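Local coordinates for SusD superfamily protein (Bacteroides thetaiotaomicron VPI-5482, PDB 3HDX) that probably binds polysaccharide at the outer membrane as a SusD homologue, a helix-rich protein linked to carbohydrate metabolism, at residues A27-N32 / R76-V81; I293-D298 / P333-I338. One frame throughout, in Å; residues are numbered along the deposited sequence. Where two conformers were deposited one is given.

Contact 1 (A27-N32 / R76-V81)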
ATOM      1  N   ALA A  27     -10.670   5.195   3.752  1.00 13.89           N
ATOM      2  CA  ALA A  27     -11.870   4.379   3.585  1.00 13.93           C
ATOM      3  C   ALA A  27     -11.834   3.500   2.335  1.00 14.30           C
ATOM      4  O   ALA A  27     -12.286   2.342   2.375  1.00 13.93           O
ATOM      5  CB  ALA A  27     -13.117   5.251   3.586  1.00 15.33           C
ATOM      6  N   ALA A  28     -11.253   4.000   1.240  1.00 13.70           N
ATOM      7  CA  ALA A  28     -11.167   3.211   0.002  1.00 13.61           C
ATOM      8  C   ALA A  28     -10.350   1.934   0.194  1.00 12.80           C
ATOM      9  O   ALA A  28     -10.696   0.885  -0.305  1.00 13.66           O
ATOM     10  CB  ALA A  28     -10.566   4.042  -1.170  1.00 13.34           C
ATOM     11  N   LEU A  29      -9.253   2.069   0.939  1.00 13.28           N
ATOM     12  CA  LEU A  29      -8.334   0.947   1.223  1.00 12.65           C
ATOM     13  C   LEU A  29      -8.821   0.067   2.360  1.00 12.94           C
ATOM     14  O   LEU A  29      -8.553  -1.125   2.380  1.00 15.23           O
ATOM     15  CB  LEU A  29      -6.914   1.450   1.552  1.00 13.55           C
ATOM     16  CG  LEU A  29      -6.037   1.742   0.338  1.00 13.05           C
ATOM     17  CD1 LEU A  29      -6.616   2.766  -0.611  1.00 14.20           C
ATOM     18  CD2 LEU A  29      -4.651   2.131   0.787  1.00 13.79           C
ATOM     19  N   ALA A  30      -9.524   0.659   3.314  1.00 13.94           N
ATOM     20  CA  ALA A  30      -9.934  -0.061   4.534  1.00 15.04           C
ATOM     21  C   ALA A  30     -11.286  -0.752   4.430  1.00 15.36           C
ATOM     22  O   ALA A  30     -11.487  -1.769   5.081  1.00 14.79           O
ATOM     23  CB  ALA A  30      -9.924   0.876   5.766  1.00 17.90           C
ATOM     24  N   ASP A  31     -12.190  -0.233   3.609  1.00 16.05           N
ATOM     25  CA  ASP A  31     -13.531  -0.795   3.542  0.50 16.71           C
ATOM     26  C   ASP A  31     -13.465  -2.269   3.108  1.00 15.39           C
ATOM     27  O   ASP A  31     -12.749  -2.648   2.171  1.00 14.84           O
ATOM     28  CB  ASP A  31     -14.470   0.072   2.682  0.50 18.15           C
ATOM     29  CG  ASP A  31     -14.933   1.394   3.397  0.50 20.05           C
ATOM     30  OD1 ASP A  31     -14.555   1.709   4.563  0.50 19.76           O
ATOM     31  OD2 ASP A  31     -15.684   2.150   2.731  0.50 24.44           O
ATOM     32  N   ASN A  32     -14.184  -3.104   3.855  1.00 15.53           N
ATOM     33  CA  ASN A  32     -14.178  -4.567   3.654  1.00 16.46           C
ATOM     34  C   ASN A  32     -12.765  -5.179   3.647  1.00 14.11           C
ATOM     35  O   ASN A  32     -12.541  -6.244   3.065  1.00 15.64           O
ATOM     36  CB  ASN A  32     -14.967  -4.934   2.388  1.00 17.92           C
ATOM     37  CG  ASN A  32     -16.442  -4.560   2.521  1.00 20.94           C
ATOM     38  OD1 ASN A  32     -16.967  -3.759   1.741  1.00 23.86           O
ATOM     39  ND2 ASN A  32     -17.074  -5.070   3.561  1.00 20.82           N
ATOM     40  N   ARG A  76     -16.701   2.391  -6.358  1.00 14.50           N
ATOM     41  CA  ARG A  76     -17.246   3.699  -5.969  0.50 14.85           C
ATOM     42  C   ARG A  76     -16.370   4.457  -4.955  1.00 14.14           C
ATOM     43  O   ARG A  76     -16.185   5.664  -5.089  1.00 14.51           O
ATOM     44  CB  ARG A  76     -18.703   3.539  -5.472  0.50 17.64           C
ATOM     45  CG  ARG A  76     -19.448   4.821  -5.226  0.50 21.33           C
ATOM     46  CD  ARG A  76     -20.911   4.618  -4.753  0.50 23.65           C
ATOM     47  NE  ARG A  76     -21.565   5.915  -4.572  0.50 26.90           N
ATOM     48  CZ  ARG A  76     -22.300   6.522  -5.502  0.50 28.11           C
ATOM     49  NH1 ARG A  76     -22.512   5.943  -6.676  0.50 28.54           N
ATOM     50  NH2 ARG A  76     -22.838   7.709  -5.252  0.50 29.20           N
ATOM     51  N   ARG A  77     -15.894   3.752  -3.921  1.00 13.23           N
ATOM     52  CA  ARG A  77     -15.089   4.364  -2.887  1.00 13.90           C
ATOM     53  C   ARG A  77     -13.816   5.051  -3.399  1.00 13.04           C
ATOM     54  O   ARG A  77     -13.376   6.039  -2.826  1.00 14.31           O
ATOM     55  CB  ARG A  77     -14.770   3.367  -1.772  1.00 15.74           C
ATOM     56  CG  ARG A  77     -13.938   2.176  -2.219  1.00 16.95           C
ATOM     57  CD  ARG A  77     -13.960   1.033  -1.187  1.00 17.00           C
ATOM     58  NE  ARG A  77     -13.114  -0.099  -1.577  1.00 16.24           N
ATOM     59  CZ  ARG A  77     -13.460  -1.063  -2.445  1.00 16.74           C
ATOM     60  NH1 ARG A  77     -14.634  -1.016  -3.108  1.00 18.70           N
ATOM     61  NH2 ARG A  77     -12.635  -2.096  -2.678  1.00 15.96           N
ATOM     62  N   PHE A  78     -13.267   4.545  -4.492  1.00 12.91           N
ATOM     63  CA  PHE A  78     -12.127   5.209  -5.135  1.00 13.15           C
ATOM     64  C   PHE A  78     -12.546   6.498  -5.834  1.00 12.96           C
ATOM     65  O   PHE A  78     -11.878   7.506  -5.690  1.00 12.36           O
ATOM     66  CB  PHE A  78     -11.373   4.241  -6.042  1.00 14.22           C
ATOM     67  CG  PHE A  78     -10.670   3.180  -5.262  1.00 14.14           C
ATOM     68  CD1 PHE A  78      -9.388   3.449  -4.749  1.00 13.02           C
ATOM     69  CD2 PHE A  78     -11.283   1.989  -4.931  1.00 14.63           C
ATOM     70  CE1 PHE A  78      -8.722   2.496  -3.979  1.00 13.29           C
ATOM     71  CE2 PHE A  78     -10.609   1.059  -4.137  1.00 14.03           C
ATOM     72  CZ  PHE A  78      -9.354   1.316  -3.677  1.00 14.33           C
ATOM     73  N   TYR A  79     -13.641   6.463  -6.584  1.00 12.67           N
ATOM     74  CA  TYR A  79     -14.170   7.682  -7.217  1.00 12.85           C
ATOM     75  C   TYR A  79     -14.605   8.711  -6.164  1.00 12.84           C
ATOM     76  O   TYR A  79     -14.526   9.916  -6.423  1.00 13.53           O
ATOM     77  CB  TYR A  79     -15.239   7.399  -8.280  1.00 12.79           C
ATOM     78  CG  TYR A  79     -14.589   6.811  -9.483  1.00 11.30           C
ATOM     79  CD1 TYR A  79     -13.827   7.637 -10.326  1.00 11.19           C
ATOM     80  CD2 TYR A  79     -14.694   5.470  -9.794  1.00 12.23           C
ATOM     81  CE1 TYR A  79     -13.158   7.118 -11.409  1.00 12.25           C
ATOM     82  CE2 TYR A  79     -14.045   4.964 -10.872  1.00 13.35           C
ATOM     83  CZ  TYR A  79     -13.283   5.789 -11.690  1.00 13.02           C
ATOM     84  OH  TYR A  79     -12.609   5.216 -12.728  1.00 13.66           O
ATOM     85  N   ALA A  80     -14.981   8.267  -4.951  1.00 13.47           N
ATOM     86  CA  ALA A  80     -15.282   9.234  -3.889  1.00 14.01           C
ATOM     87  C   ALA A  80     -14.045  10.084  -3.558  1.00 13.74           C
ATOM     88  O   ALA A  80     -14.149  11.295  -3.312  1.00 15.15           O
ATOM     89  CB  ALA A  80     -15.840   8.547  -2.628  1.00 14.14           C
ATOM     90  N   VAL A  81     -12.874   9.438  -3.539  1.00 12.63           N
ATOM     91  CA  VAL A  81     -11.618  10.173  -3.299  1.00 13.00           C
ATOM     92  C   VAL A  81     -11.358  11.163  -4.448  1.00 12.35           C
ATOM     93  O   VAL A  81     -11.059  12.340  -4.230  1.00 15.10           O
ATOM     94  CB  VAL A  81     -10.424   9.221  -3.221  1.00 12.84           C
ATOM     95  CG1 VAL A  81      -9.088  10.009  -3.142  1.00 13.75           C
ATOM     96  CG2 VAL A  81     -10.583   8.220  -2.068  1.00 13.79           C
TER

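Contact 2 (I293-D298 / P333-I338)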
ATOM      1  N   ILE A 293      -7.862 -15.945   9.221  1.00 14.19           N
ATOM      2  CA  ILE A 293      -6.765 -16.335   8.313  1.00 14.25           C
ATOM      3  C   ILE A 293      -5.475 -16.413   9.127  1.00 13.75           C
ATOM      4  O   ILE A 293      -5.332 -15.733  10.126  1.00 14.44           O
ATOM      5  CB  ILE A 293      -6.616 -15.375   7.089  1.00 15.00           C
ATOM      6  CG1 ILE A 293      -6.002 -14.016   7.497  1.00 14.73           C
ATOM      7  CG2 ILE A 293      -7.961 -15.204   6.343  1.00 14.51           C
ATOM      8  CD1 ILE A 293      -5.853 -13.003   6.320  1.00 13.21           C
ATOM      9  N   TYR A 294      -4.549 -17.244   8.690  1.00 12.34           N
ATOM     10  CA  TYR A 294      -3.287 -17.424   9.419  1.00 12.31           C
ATOM     11  C   TYR A 294      -2.232 -18.007   8.495  1.00 12.97           C
ATOM     12  O   TYR A 294      -2.560 -18.552   7.432  1.00 14.71           O
ATOM     13  CB  TYR A 294      -3.491 -18.337  10.667  1.00 13.47           C
ATOM     14  CG  TYR A 294      -3.902 -19.752  10.322  1.00 14.62           C
ATOM     15  CD1 TYR A 294      -5.227 -20.076  10.034  1.00 14.53           C
ATOM     16  CD2 TYR A 294      -2.959 -20.789  10.329  1.00 15.27           C
ATOM     17  CE1 TYR A 294      -5.603 -21.383   9.698  1.00 16.43           C
ATOM     18  CE2 TYR A 294      -3.319 -22.090  10.009  1.00 16.75           C
ATOM     19  CZ  TYR A 294      -4.635 -22.398   9.697  1.00 16.25           C
ATOM     20  OH  TYR A 294      -4.962 -23.712   9.377  1.00 19.01           O
ATOM     21  N   ILE A 295      -0.979 -17.873   8.899  1.00 13.79           N
ATOM     22  CA  ILE A 295       0.132 -18.508   8.189  1.00 14.67           C
ATOM     23  C   ILE A 295       0.332 -19.861   8.880  1.00 15.08           C
ATOM     24  O   ILE A 295       0.630 -19.918  10.084  1.00 15.51           O
ATOM     25  CB  ILE A 295       1.454 -17.703   8.220  1.00 15.21           C
ATOM     26  CG1 ILE A 295       1.262 -16.209   7.868  1.00 16.58           C
ATOM     27  CG2 ILE A 295       2.476 -18.388   7.229  1.00 16.18           C
ATOM     28  CD1 ILE A 295       0.740 -15.864   6.416  1.00 16.51           C
ATOM     29  N   SER A 296       0.099 -20.941   8.133  1.00 16.13           N
ATOM     30  CA  SER A 296       0.238 -22.281   8.717  1.00 17.18           C
ATOM     31  C   SER A 296       1.710 -22.601   9.032  1.00 17.93           C
ATOM     32  O   SER A 296       2.636 -21.959   8.519  1.00 16.07           O
ATOM     33  CB  SER A 296      -0.271 -23.330   7.748  1.00 18.14           C
ATOM     34  OG  SER A 296       0.597 -23.440   6.640  1.00 18.70           O
ATOM     35  N   LYS A 297       1.937 -23.606   9.871  1.00 18.59           N
ATOM     36  CA  LYS A 297       3.326 -24.015  10.168  1.00 19.96           C
ATOM     37  C   LYS A 297       4.049 -24.482   8.922  1.00 18.71           C
ATOM     38  O   LYS A 297       5.209 -24.139   8.726  1.00 19.14           O
ATOM     39  CB  LYS A 297       3.371 -25.114  11.224  1.00 21.83           C
ATOM     40  CG  LYS A 297       2.957 -24.575  12.552  1.00 25.66           C
ATOM     41  CD  LYS A 297       3.048 -25.645  13.632  1.00 28.10           C
ATOM     42  CE  LYS A 297       2.263 -25.225  14.828  1.00 29.90           C
ATOM     43  NZ  LYS A 297       2.166 -26.319  15.874  1.00 31.06           N
ATOM     44  N   ASP A 298       3.360 -25.223   8.071  1.00 19.71           N
ATOM     45  CA  ASP A 298       3.951 -25.667   6.792  1.00 21.54           C
ATOM     46  C   ASP A 298       4.388 -24.464   5.957  1.00 20.10           C
ATOM     47  O   ASP A 298       5.486 -24.452   5.387  1.00 19.17           O
ATOM     48  CB  ASP A 298       3.006 -26.578   5.996  1.00 25.91           C
ATOM     49  CG  ASP A 298       2.841 -27.965   6.617  1.00 30.06           C
ATOM     50  OD1 ASP A 298       3.572 -28.348   7.574  1.00 32.43           O
ATOM     51  OD2 ASP A 298       1.975 -28.702   6.101  1.00 33.62           O
ATOM     52  N   PRO A 333      -1.530 -21.308  14.486  1.00 18.14           N
ATOM     53  CA  PRO A 333      -0.834 -20.185  15.100  1.00 16.74           C
ATOM     54  C   PRO A 333      -1.366 -18.849  14.570  1.00 16.21           C
ATOM     55  O   PRO A 333      -1.790 -18.758  13.428  1.00 18.18           O
ATOM     56  CB  PRO A 333       0.632 -20.381  14.689  1.00 18.25           C
ATOM     57  CG  PRO A 333       0.682 -21.512  13.795  1.00 21.03           C
ATOM     58  CD  PRO A 333      -0.649 -22.076  13.583  1.00 19.09           C
ATOM     59  N   VAL A 334      -1.280 -17.831  15.410  1.00 14.87           N
ATOM     60  CA  VAL A 334      -1.821 -16.509  15.133  1.00 15.94           C
ATOM     61  C   VAL A 334      -0.736 -15.615  14.541  1.00 14.63           C
ATOM     62  O   VAL A 334       0.310 -15.404  15.170  1.00 15.61           O
ATOM     63  CB  VAL A 334      -2.370 -15.865  16.405  1.00 16.14           C
ATOM     64  CG1 VAL A 334      -2.784 -14.405  16.172  1.00 15.46           C
ATOM     65  CG2 VAL A 334      -3.589 -16.686  16.948  1.00 17.24           C
ATOM     66  N   PHE A 335      -1.013 -15.046  13.362  1.00 13.39           N
ATOM     67  CA  PHE A 335      -0.126 -14.059  12.757  1.00 13.56           C
ATOM     68  C   PHE A 335      -0.355 -12.752  13.545  1.00 14.00           C
ATOM     69  O   PHE A 335      -1.352 -12.022  13.356  1.00 13.20           O
ATOM     70  CB  PHE A 335      -0.436 -13.916  11.278  1.00 11.82           C
ATOM     71  CG  PHE A 335       0.436 -12.941  10.573  1.00 12.90           C
ATOM     72  CD1 PHE A 335       1.718 -13.322  10.232  1.00 13.25           C
ATOM     73  CD2 PHE A 335       0.005 -11.648  10.263  1.00 12.48           C
ATOM     74  CE1 PHE A 335       2.580 -12.478   9.584  1.00 13.71           C
ATOM     75  CE2 PHE A 335       0.882 -10.762   9.590  1.00 12.76           C
ATOM     76  CZ  PHE A 335       2.149 -11.203   9.235  1.00 13.62           C
ATOM     77  N   SER A 336       0.592 -12.491  14.438  1.00 14.10           N
ATOM     78  CA  SER A 336       0.506 -11.418  15.407  1.00 14.43           C
ATOM     79  C   SER A 336       1.409 -10.225  15.108  1.00 14.88           C
ATOM     80  O   SER A 336       1.522  -9.318  15.931  1.00 15.21           O
ATOM     81  CB  SER A 336       0.841 -12.015  16.788  1.00 15.80           C
ATOM     82  OG  SER A 336       2.135 -12.587  16.778  1.00 16.88           O
ATOM     83  N   LYS A 337       2.025 -10.194  13.918  1.00 13.00           N
ATOM     84  CA  LYS A 337       2.918  -9.099  13.534  1.00 13.36           C
ATOM     85  C   LYS A 337       2.305  -7.720  13.815  1.00 13.00           C
ATOM     86  O   LYS A 337       2.964  -6.840  14.348  1.00 14.37           O
ATOM     87  CB  LYS A 337       3.258  -9.215  12.051  1.00 13.29           C
ATOM     88  CG  LYS A 337       4.125  -8.128  11.497  1.00 12.69           C
ATOM     89  CD  LYS A 337       4.235  -8.233  10.003  1.00 11.71           C
ATOM     90  CE  LYS A 337       5.056  -7.084   9.417  1.00 12.49           C
ATOM     91  NZ  LYS A 337       5.389  -7.259   7.942  1.00 12.73           N
ATOM     92  N   ILE A 338       1.065  -7.553  13.366  1.00 12.71           N
ATOM     93  CA  ILE A 338       0.309  -6.301  13.449  1.00 13.77           C
ATOM     94  C   ILE A 338      -0.746  -6.527  14.536  1.00 13.33           C
ATOM     95  O   ILE A 338      -1.630  -7.406  14.410  1.00 13.95           O
ATOM     96  CB  ILE A 338      -0.300  -5.903  12.075  1.00 14.60           C
ATOM     97  CG1 ILE A 338       0.801  -5.883  10.995  1.00 16.12           C
ATOM     98  CG2 ILE A 338      -1.055  -4.576  12.217  1.00 14.68           C
ATOM     99  CD1 ILE A 338       0.393  -5.362   9.633  1.00 15.44           C
TER
HETATM  100  O   HOH W   1      -3.563 -15.340  12.206  1.00 14.69           O
HETATM  101  O   HOH W   2       0.090 -17.608  11.557  1.00 14.64           O

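Contact 1 (A27-N32 / R76-V81)
The last turn of helix 11-30 meets the first turns of helix 76-91 closely, with the CA atoms of A28 and R77 5.0 Å apart. CG of R77 lies 3.7 Å from the CA of A28, and the chain runs on past the A28 carbonyl. From the crowded first torsion (chi1 63°) the R77 chain runs extended to NE, which donates to the carbonyl O of A28 at 2.9 Å. The acceptor lies near the guanidinium plane, and the N-H meets a carbonyl lone pair with a moderately bent angle of 145°. A C-terminal helix carbonyl is thus given a charged donor, as the chain leaves helical geometry at D31. The pairing joins two helices of the N-terminal part of the SusD-type helical fold. F78 carries most of the apolar contact: the CB of A28 sits over one face of its ring, 3.8 Å from the centroid, a CH-pi contact. V81 CG2 approaches the same A28 CB more loosely, at 4.3 Å. L29 crosses F78 at about a right angle, its CD1 4.0 Å from F78 CE1. The ring's CE2 in turn lies over one face of the R77 guanidinium, whose NH2 also bonds the V72 carbonyl and, weakly, T34 OG1.

Contact 2 (I293-D298 / P333-I338)
Water, not direct hydrogen bonding, joins the backbones of 293-298 and 333-338, which come nearest at Y294 and F335, with CA atoms 5.7 Å apart. One water donates to I293 O and accepts from F335 N, each leg 2.8 Å from the water oxygen. A second donates to two carbonyls, 2.8 Å to I295 O and 2.9 Å to P333 O, so that two acceptors that could not bond each other share one donor molecule. The remaining contacts are van der Waals. P333 is the most heavily covered residue: its carbonyl O lies 3.3 Å from the CB of Y294, while its ring CD approaches Y294 CD2. At CG of the same ring, K297 CG comes to 4.0 Å, the lysine passing the proline at a slant. The extended lysine chain carries NZ on to the carbonyl of L328. I295 and F335 run alongside each other in the same direction, I295 CG1 touching F335 CD1 at 3.8 Å; F335 also packs edge-to-face with F46. Strand 293-294 pairs antiparallel with 47-48, and 334-335 with 325-326, so the water between I293 and F335 links two separate two-stranded sheets, and the second ties residues next to those strands. Just beyond, S296 N-caps helix 297-303 through OG to S299 N.

Two ways of joining distant parts of one chain appear here. Contact 1 joins helix to helix with a direct bond from a charged side chain to a carbonyl, whereas contact 2 joins short strands and loops through water, a proline and an isoleucine-phenylalanine pair. Both segments of contact 1 precede those of contact 2 in the sequence. Their centres are about 27 Å apart and their nearest atoms about 10 Å apart, so they do not touch. The centre of contact 1 is about 13 Å, and that of contact 2 about 20 Å, from the centre of the chain. Neither includes a bound carbohydrate among its atoms, so their relation to any glycan site is left undefined.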